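Local atomic coordinates of 3-oxoacyl-[acyl-carrier-protein] synthase 3 (Pseudomonas aeruginosa, PDB entry 2X3E), a protein that probably catalyses the first condensation of fatty acid synthesis, joining acetyl-CoA and malonyl-ACP into 3-oxobutanoyl-ACP, and works as a homodimer. Residues 59-64 with 135-140; 76-81 with 88-93; 102-107 with 123-128. The protein carries 1 engineered substitution. All coordinates share one frame; numbering follows the deposited sequence.

Contact 1 of 3, residues 59-64 with 135-140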
loop_
_atom_site.group_PDB
_atom_site.type_symbol
_atom_site.label_atom_id
_atom_site.label_comp_id
_atom_site.label_asym_id
_atom_site.label_seq_id
_atom_site.Cartn_x
_atom_site.Cartn_y
_atom_site.Cartn_z
ATOM N N ARG A 59 -19.098 -2.211 -3.034
ATOM C CA ARG A 59 -20.198 -1.618 -3.790
ATOM C C ARG A 59 -19.690 -0.736 -4.929
ATOM O O ARG A 59 -20.217 -0.805 -6.045
ATOM C CB ARG A 59 -21.131 -0.818 -2.871
ATOM C CG ARG A 59 -21.981 -1.665 -1.920
ATOM C CD ARG A 59 -22.978 -2.577 -2.661
ATOM N NE ARG A 59 -23.933 -1.824 -3.473
ATOM C CZ ARG A 59 -25.065 -1.288 -3.017
ATOM N NH1 ARG A 59 -25.413 -1.407 -1.741
ATOM N NH2 ARG A 59 -25.853 -0.615 -3.845
ATOM N N ALA A 60 -18.672 0.079 -4.660
ATOM C CA ALA A 60 -18.103 0.946 -5.704
ATOM C C ALA A 60 -17.488 0.143 -6.844
ATOM O O ALA A 60 -17.666 0.482 -8.018
ATOM C CB ALA A 60 -17.069 1.902 -5.123
ATOM N N ALA A 61 -16.760 -0.910 -6.486
ATOM C CA ALA A 61 -16.081 -1.765 -7.458
ATOM C C ALA A 61 -17.057 -2.544 -8.335
ATOM O O ALA A 61 -16.836 -2.668 -9.543
ATOM C CB ALA A 61 -15.132 -2.721 -6.742
ATOM N N SER A 62 -18.130 -3.071 -7.746
ATOM C CA SER A 62 -19.156 -3.772 -8.521
ATOM C C SER A 62 -19.774 -2.834 -9.553
ATOM O O SER A 62 -19.964 -3.215 -10.704
ATOM C CB SER A 62 -20.257 -4.346 -7.622
ATOM O OG SER A 62 -19.744 -5.304 -6.710
ATOM N N ALA A 63 -20.085 -1.604 -9.137
ATOM C CA ALA A 63 -20.645 -0.597 -10.044
ATOM C C ALA A 63 -19.647 -0.221 -11.141
ATOM O O ALA A 63 -20.030 -0.038 -12.301
ATOM C CB ALA A 63 -21.077 0.656 -9.269
ATOM N N ALA A 64 -18.373 -0.125 -10.775
ATOM C CA ALA A 64 -17.311 0.203 -11.733
ATOM C C ALA A 64 -17.147 -0.881 -12.801
ATOM O O ALA A 64 -16.907 -0.565 -13.964
ATOM C CB ALA A 64 -15.996 0.446 -11.010
ATOM N N LEU A 135 -8.931 -2.953 -11.128
ATOM C CA LEU A 135 -9.757 -2.057 -10.345
ATOM C C LEU A 135 -8.860 -1.266 -9.400
ATOM O O LEU A 135 -7.999 -1.839 -8.719
ATOM C CB LEU A 135 -10.782 -2.846 -9.518
ATOM C CG LEU A 135 -12.120 -3.151 -10.191
ATOM C CD1 LEU A 135 -12.822 -4.320 -9.506
ATOM C CD2 LEU A 135 -13.021 -1.902 -10.170
ATOM N N LEU A 136 -9.063 0.046 -9.365
ATOM C CA LEU A 136 -8.506 0.897 -8.317
ATOM C C LEU A 136 -9.675 1.502 -7.555
ATOM O O LEU A 136 -10.537 2.145 -8.153
ATOM C CB LEU A 136 -7.646 2.014 -8.902
ATOM C CG LEU A 136 -7.192 3.080 -7.895
ATOM C CD1 LEU A 136 -6.275 2.462 -6.852
ATOM C CD2 LEU A 136 -6.504 4.233 -8.631
ATOM N N VAL A 137 -9.710 1.283 -6.242
ATOM C CA VAL A 137 -10.747 1.863 -5.396
ATOM C C VAL A 137 -10.118 2.824 -4.401
ATOM O O VAL A 137 -9.281 2.422 -3.592
ATOM C CB VAL A 137 -11.518 0.792 -4.594
ATOM C CG1 VAL A 137 -12.683 1.436 -3.821
ATOM C CG2 VAL A 137 -12.022 -0.325 -5.507
ATOM N N GLY A 138 -10.497 4.093 -4.499
ATOM C CA GLY A 138 -10.210 5.073 -3.456
ATOM C C GLY A 138 -11.319 4.995 -2.427
ATOM O O GLY A 138 -12.471 5.247 -2.748
ATOM N N VAL A 139 -10.977 4.609 -1.200
ATOM C CA VAL A 139 -11.968 4.430 -0.142
ATOM C C VAL A 139 -11.399 4.842 1.204
ATOM O O VAL A 139 -10.266 4.499 1.536
ATOM C CB VAL A 139 -12.459 2.959 -0.057
ATOM C CG1 VAL A 139 -11.279 1.972 0.108
ATOM C CG2 VAL A 139 -13.479 2.790 1.070
ATOM N N ASP A 140 -12.191 5.572 1.976
ATOM C CA ASP A 140 -11.833 5.887 3.344
ATOM C C ASP A 140 -13.086 6.073 4.197
ATOM O O ASP A 140 -14.115 6.563 3.717
ATOM C CB ASP A 140 -10.930 7.130 3.399
ATOM C CG ASP A 140 -9.439 6.784 3.391
ATOM O OD1 ASP A 140 -9.017 5.944 4.206
ATOM O OD2 ASP A 140 -8.679 7.367 2.583
#

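Contact 2 of 3, residues 76-81 with 88-93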
loop_
_atom_site.group_PDB
_atom_site.type_symbol
_atom_site.label_atom_id
_atom_site.label_comp_id
_atom_site.label_asym_id
_atom_site.label_seq_id
_atom_site.Cartn_x
_atom_site.Cartn_y
_atom_site.Cartn_z
ATOM N N VAL A 76 -6.845 -5.943 -8.095
ATOM C CA VAL A 76 -7.711 -5.098 -7.281
ATOM C C VAL A 76 -6.867 -4.381 -6.232
ATOM O O VAL A 76 -6.304 -5.011 -5.344
ATOM C CB VAL A 76 -8.817 -5.913 -6.562
ATOM C CG1 VAL A 76 -9.680 -4.984 -5.720
ATOM C CG2 VAL A 76 -9.670 -6.681 -7.574
ATOM N N VAL A 77 -6.785 -3.058 -6.338
ATOM C CA VAL A 77 -5.981 -2.257 -5.417
ATOM C C VAL A 77 -6.867 -1.246 -4.699
ATOM O O VAL A 77 -7.675 -0.572 -5.334
ATOM C CB VAL A 77 -4.827 -1.559 -6.163
ATOM C CG1 VAL A 77 -4.101 -0.559 -5.251
ATOM C CG2 VAL A 77 -3.856 -2.606 -6.706
ATOM N N LEU A 78 -6.753 -1.192 -3.367
ATOM C CA LEU A 78 -7.441 -0.182 -2.575
ATOM C C LEU A 78 -6.443 0.852 -2.092
ATOM O O LEU A 78 -5.433 0.509 -1.455
ATOM C CB LEU A 78 -8.151 -0.775 -1.355
ATOM C CG LEU A 78 -9.171 -1.914 -1.463
ATOM C CD1 LEU A 78 -10.175 -1.823 -0.308
ATOM C CD2 LEU A 78 -9.882 -2.011 -2.818
ATOM N N ALA A 79 -6.723 2.109 -2.413
ATOM C CA ALA A 79 -6.023 3.246 -1.823
ATOM C C ALA A 79 -6.818 3.658 -0.590
ATOM O O ALA A 79 -7.931 4.176 -0.723
ATOM C CB ALA A 79 -5.938 4.388 -2.818
ATOM N N THR A 80 -6.269 3.390 0.598
ATOM C CA THR A 80 -6.969 3.634 1.870
ATOM C C THR A 80 -6.007 3.832 3.040
ATOM O O THR A 80 -4.892 3.303 3.036
ATOM C CB THR A 80 -7.955 2.476 2.233
ATOM O OG1 THR A 80 -8.790 2.870 3.328
ATOM C CG2 THR A 80 -7.221 1.185 2.613
ATOM N N SER A 81 -6.454 4.608 4.025
ATOM C CA SER A 81 -5.780 4.743 5.322
ATOM C C SER A 81 -6.657 4.185 6.456
ATOM O O SER A 81 -6.341 4.354 7.633
ATOM C CB SER A 81 -5.473 6.213 5.606
ATOM O OG SER A 81 -4.772 6.804 4.530
ATOM N N PRO A 88 -4.768 -8.624 7.558
ATOM C CA PRO A 88 -4.183 -8.300 6.262
ATOM C C PRO A 88 -4.677 -6.979 5.680
ATOM O O PRO A 88 -5.376 -6.213 6.349
ATOM C CB PRO A 88 -4.672 -9.454 5.384
ATOM C CG PRO A 88 -6.016 -9.768 5.918
ATOM C CD PRO A 88 -5.887 -9.580 7.413
ATOM N N ALA A 89 -4.287 -6.718 4.439
ATOM C CA ALA A 89 -4.919 -5.685 3.639
ATOM C C ALA A 89 -6.411 -5.994 3.436
ATOM O O ALA A 89 -6.872 -7.124 3.638
ATOM C CB ALA A 89 -4.206 -5.564 2.289
ATOM N N THR A 90 -7.164 -4.974 3.046
ATOM C CA THR A 90 -8.595 -5.114 2.767
ATOM C C THR A 90 -8.858 -5.587 1.334
ATOM O O THR A 90 -9.860 -6.252 1.071
ATOM C CB THR A 90 -9.308 -3.773 3.037
ATOM O OG1 THR A 90 -9.111 -3.420 4.412
ATOM C CG2 THR A 90 -10.815 -3.864 2.749
ATOM N N ALA A 91 -7.939 -5.263 0.423
ATOM C CA ALA A 91 -8.109 -5.542 -1.006
ATOM C C ALA A 91 -8.370 -7.016 -1.334
ATOM O O ALA A 91 -9.255 -7.313 -2.137
ATOM C CB ALA A 91 -6.911 -5.021 -1.796
ATOM N N PRO A 92 -7.619 -7.946 -0.716
ATOM C CA PRO A 92 -7.919 -9.349 -1.048
ATOM C C PRO A 92 -9.374 -9.737 -0.750
ATOM O O PRO A 92 -10.014 -10.377 -1.593
ATOM C CB PRO A 92 -6.938 -10.133 -0.185
ATOM C CG PRO A 92 -5.783 -9.196 0.010
ATOM C CD PRO A 92 -6.402 -7.827 0.106
ATOM N N ARG A 93 -9.886 -9.350 0.422
ATOM C CA ARG A 93 -11.274 -9.657 0.783
ATOM C C ARG A 93 -12.246 -9.036 -0.217
ATOM O O ARG A 93 -13.196 -9.688 -0.650
ATOM C CB ARG A 93 -11.614 -9.192 2.206
ATOM C CG ARG A 93 -13.009 -9.641 2.676
ATOM C CD ARG A 93 -13.336 -9.187 4.095
ATOM N NE ARG A 93 -14.647 -9.680 4.514
ATOM C CZ ARG A 93 -15.155 -9.537 5.735
ATOM N NH1 ARG A 93 -14.469 -8.909 6.677
ATOM N NH2 ARG A 93 -16.355 -10.027 6.017
#

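Contact 3 of 3, residues 102-107 with 123-128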
loop_
_atom_site.group_PDB
_atom_site.type_symbol
_atom_site.label_atom_id
_atom_site.label_comp_id
_atom_site.label_asym_id
_atom_site.label_seq_id
_atom_site.Cartn_x
_atom_site.Cartn_y
_atom_site.Cartn_z
ATOM N N GLY A 102 -8.111 -14.942 -6.656
ATOM C CA GLY A 102 -6.965 -15.167 -7.530
ATOM C C GLY A 102 -6.300 -13.888 -8.003
ATOM O O GLY A 102 -5.133 -13.904 -8.386
ATOM N N ALA A 103 -7.031 -12.776 -7.977
ATOM C CA ALA A 103 -6.497 -11.501 -8.441
ATOM C C ALA A 103 -5.353 -11.015 -7.557
ATOM O O ALA A 103 -5.338 -11.254 -6.335
ATOM C CB ALA A 103 -7.603 -10.444 -8.486
ATOM N N LEU A 104 -4.395 -10.354 -8.201
ATOM C CA LEU A 104 -3.383 -9.546 -7.529
ATOM C C LEU A 104 -4.145 -8.527 -6.675
ATOM O O LEU A 104 -4.999 -7.829 -7.197
ATOM C CB LEU A 104 -2.549 -8.861 -8.618
ATOM C CG LEU A 104 -1.446 -7.835 -8.415
ATOM C CD1 LEU A 104 -0.787 -7.603 -9.784
ATOM C CD2 LEU A 104 -1.957 -6.540 -7.830
ATOM N N ALA A 105 -3.872 -8.454 -5.374
ATOM C CA ALA A 105 -4.633 -7.539 -4.514
ATOM C C ALA A 105 -3.800 -6.997 -3.363
ATOM O O ALA A 105 -3.159 -7.766 -2.653
ATOM C CB ALA A 105 -5.881 -8.244 -3.974
ATOM N N PHE A 106 -3.811 -5.677 -3.196
ATOM C CA PHE A 106 -3.119 -5.029 -2.080
ATOM C C PHE A 106 -3.682 -3.642 -1.784
ATOM O O PHE A 106 -4.380 -3.069 -2.619
ATOM C CB PHE A 106 -1.599 -4.954 -2.351
ATOM C CG PHE A 106 -1.202 -4.055 -3.513
ATOM C CD1 PHE A 106 -0.934 -2.702 -3.310
ATOM C CD2 PHE A 106 -1.047 -4.575 -4.798
ATOM C CE1 PHE A 106 -0.546 -1.877 -4.366
ATOM C CE2 PHE A 106 -0.654 -3.769 -5.858
ATOM C CZ PHE A 106 -0.407 -2.411 -5.648
ATOM N N ASP A 107 -3.381 -3.123 -0.590
ATOM C CA ASP A 107 -3.764 -1.761 -0.187
ATOM C C ASP A 107 -2.563 -0.819 -0.320
ATOM O O ASP A 107 -1.424 -1.217 -0.045
ATOM C CB ASP A 107 -4.260 -1.714 1.268
ATOM C CG ASP A 107 -5.551 -2.495 1.504
ATOM O OD1 ASP A 107 -6.096 -3.119 0.564
ATOM O OD2 ASP A 107 -6.028 -2.496 2.671
ATOM N N GLY A 123 -1.703 1.757 -12.904
ATOM C CA GLY A 123 -1.328 2.098 -14.269
ATOM C C GLY A 123 0.020 1.520 -14.670
ATOM O O GLY A 123 0.170 1.007 -15.775
ATOM N N SER A 124 1.003 1.608 -13.769
ATOM C CA SER A 124 2.340 1.081 -14.049
ATOM C C SER A 124 2.334 -0.444 -14.131
ATOM O O SER A 124 3.035 -1.022 -14.964
ATOM C CB SER A 124 3.354 1.558 -13.000
ATOM O OG SER A 124 3.586 2.955 -13.139
ATOM N N LEU A 125 1.555 -1.093 -13.262
ATOM C CA LEU A 125 1.426 -2.550 -13.291
ATOM C C LEU A 125 0.900 -3.009 -14.650
ATOM O O LEU A 125 1.373 -3.998 -15.200
ATOM C CB LEU A 125 0.492 -3.047 -12.186
ATOM C CG LEU A 125 1.031 -3.069 -10.756
ATOM C CD1 LEU A 125 -0.129 -3.282 -9.772
ATOM C CD2 LEU A 125 2.088 -4.141 -10.592
ATOM N N ILE A 126 -0.071 -2.273 -15.183
ATOM C CA ILE A 126 -0.638 -2.586 -16.496
ATOM C C ILE A 126 0.383 -2.303 -17.600
ATOM O O ILE A 126 0.612 -3.149 -18.462
ATOM C CB ILE A 126 -1.953 -1.804 -16.751
ATOM C CG1 ILE A 126 -3.086 -2.371 -15.886
ATOM C CG2 ILE A 126 -2.348 -1.864 -18.227
ATOM C CD1 ILE A 126 -4.303 -1.463 -15.807
ATOM N N SER A 127 1.009 -1.127 -17.559
ATOM C CA SER A 127 2.013 -0.756 -18.565
ATOM C C SER A 127 3.172 -1.750 -18.621
ATOM O O SER A 127 3.634 -2.101 -19.702
ATOM C CB SER A 127 2.563 0.651 -18.309
ATOM O OG SER A 127 1.568 1.620 -18.545
ATOM N N ALA A 128 3.618 -2.214 -17.452
ATOM C CA ALA A 128 4.732 -3.160 -17.353
ATOM C C ALA A 128 4.360 -4.602 -17.712
ATOM O O ALA A 128 5.239 -5.477 -17.742
ATOM C CB ALA A 128 5.324 -3.125 -15.939
#

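Contact 1 of 3, residues 59-64 with 135-140
Leu135 reaches off its strand with both methyls of its fork set against the helix at 59-64. CD1 stands 3.9 Å from CB of Ala61, while CD2 lies 3.9 Å from CB of Ala64, one helical turn further on. The same CD2 also approaches the backbone oxygen Ala61 O. The branched end therefore straddles Ala61 and Ala64, about one turn apart on the same side of the helix. CG of Leu135 is anti to its own carbonyl carbon (chi1 -89°), a rotation that carries the fork out toward the helix. Val137, two residues along and on the same face of the strand, adds a second touch: its CG2 meets Ala61 CB at 4.1 Å. Ala61 thus lies against both strand residues, with a single methyl as its whole side chain. Small residues on this flank let the axes of the helix and strand segments approach to 9.0 Å, with an angle of 143° between their directions. Leu65 and Leu98 also pack on Leu135, and Ala57 and Ala163 pack on Val137, so the contact belongs to a wider apolar layer between helix 53-68 and the sheet. Backbone polar groups are used elsewhere: Ala64 N bonds to Ala60 O along the helix, and the backbones of Leu135 and Val137 bond to the neighbouring strand 75-79. With no hydrogen bond or charge pair across it, the contact depends on the fit of methyl groups and on the removal of apolar surface from water.

Contact 2 of 3, residues 76-81 with 88-93
Leu78 and Ala91 face each other where the strand passes the first turn of helix 91-97. The branch point of the leucine comes close to the helix backbone, Leu78 CG lying 3.8 Å from Ala91 CA and 3.9 Å from Ala91 CB. With CG anti to its carbonyl carbon (chi1 -55°), Leu78 also brings CD1 within 3.7 Å of Thr90 CG2; the two side chains cross at about a right angle. Thr90 divides its two branches between different jobs. At chi1 -60° OG1 sits beside the backbone N and is hydrogen-bonded with Asp84 N, whereas CG2, opposite that N, supplies the methyl that meets Leu78. Ala91 CB has a second neighbour in the backbone of the strand, Val76 O at 3.6 Å, and the side chain of Val76 borders the same turn. The backbone N-H groups of Thr90 and Ala91 are bonded to the two carboxylate oxygens of Asp107, on the next strand. On the far side, Pro92 packs on Gly313 of the second subunit. Strand 75-79, helix 91-97 and strand 104-109 form a beta-alpha-beta unit with neighbouring parallel strands, and here its first strand packs against the beginning of its helix, within a sheet of the thiolase-like fold.

Contact 3 of 3, residues 102-107 with 123-128
Ala128 N bonds to Ser124 O at 2.8 Å, and Ser127 N to Gly123 O at 2.9 Å; these bonds hold the helical turn from which Leu125 reaches toward the strand at 104-107. Leu125 is the one helix residue in the contact, and its CD1 does the touching. That methyl lies in the plane of the Phe106 ring, at its edge, 4.0 Å from CE2. It also meets a methyl of Leu104, CD2, at 4.2 Å, and so touches two side chains that leave the same face of the strand. Phe106 and Leu125 come from opposite directions. The phenylalanine holds CG between its backbone N and carbonyl carbon (chi1 66°), and from there the ring extends to the methyl edge-on. Reach is supplied by the side chains, for the closest alpha carbons, Leu104 CA and Leu125 CA, are 10.3 Å apart. Strand 104-109, helix 114-127 and strand 133-140 follow one another as a beta-alpha-beta crossover, strand 75-79 lying between the two strands. Its helix begins just after the predicted active-site position 112, an engineered alanine here, but this contact lies toward the other end of the helix, away from that site. Leu130 also packs on Leu125, and Ile126 turns to Leu166 and Ala168 of strand 160-169. The outer edge of the strand belongs to the dimer interface: Ala105 N is hydrogen-bonded with Tyr117 OH of the second subunit, and Ala103 O with Ser184 OG of that subunit. At Asp107 the strand pairs antiparallel with a strand of the second subunit, carrying the sheet across the interface.

In the fold
All three contacts set a helix against one five-stranded sheet, and all are buried and apolar. Contacts 1 and 2 lie on the same face, on the neighbouring strands 133-140 and 75-79, and they touch: Val137 O and Ala79 N are joined by a probable hydrogen bond. Contact 3 uses the opposite face, at edge strand 104-109, which pairs with 75-79 and so meets contact 2, but not contact 1. Contact 1 is deepest, its centre about 11 Å from the centre of the chain, and meets no other subunit; contacts 2 and 3 both border the second subunit. Alanines allow close backbone approach in contacts 1 and 2, whereas longer side chains bridge a wider gap in contact 3.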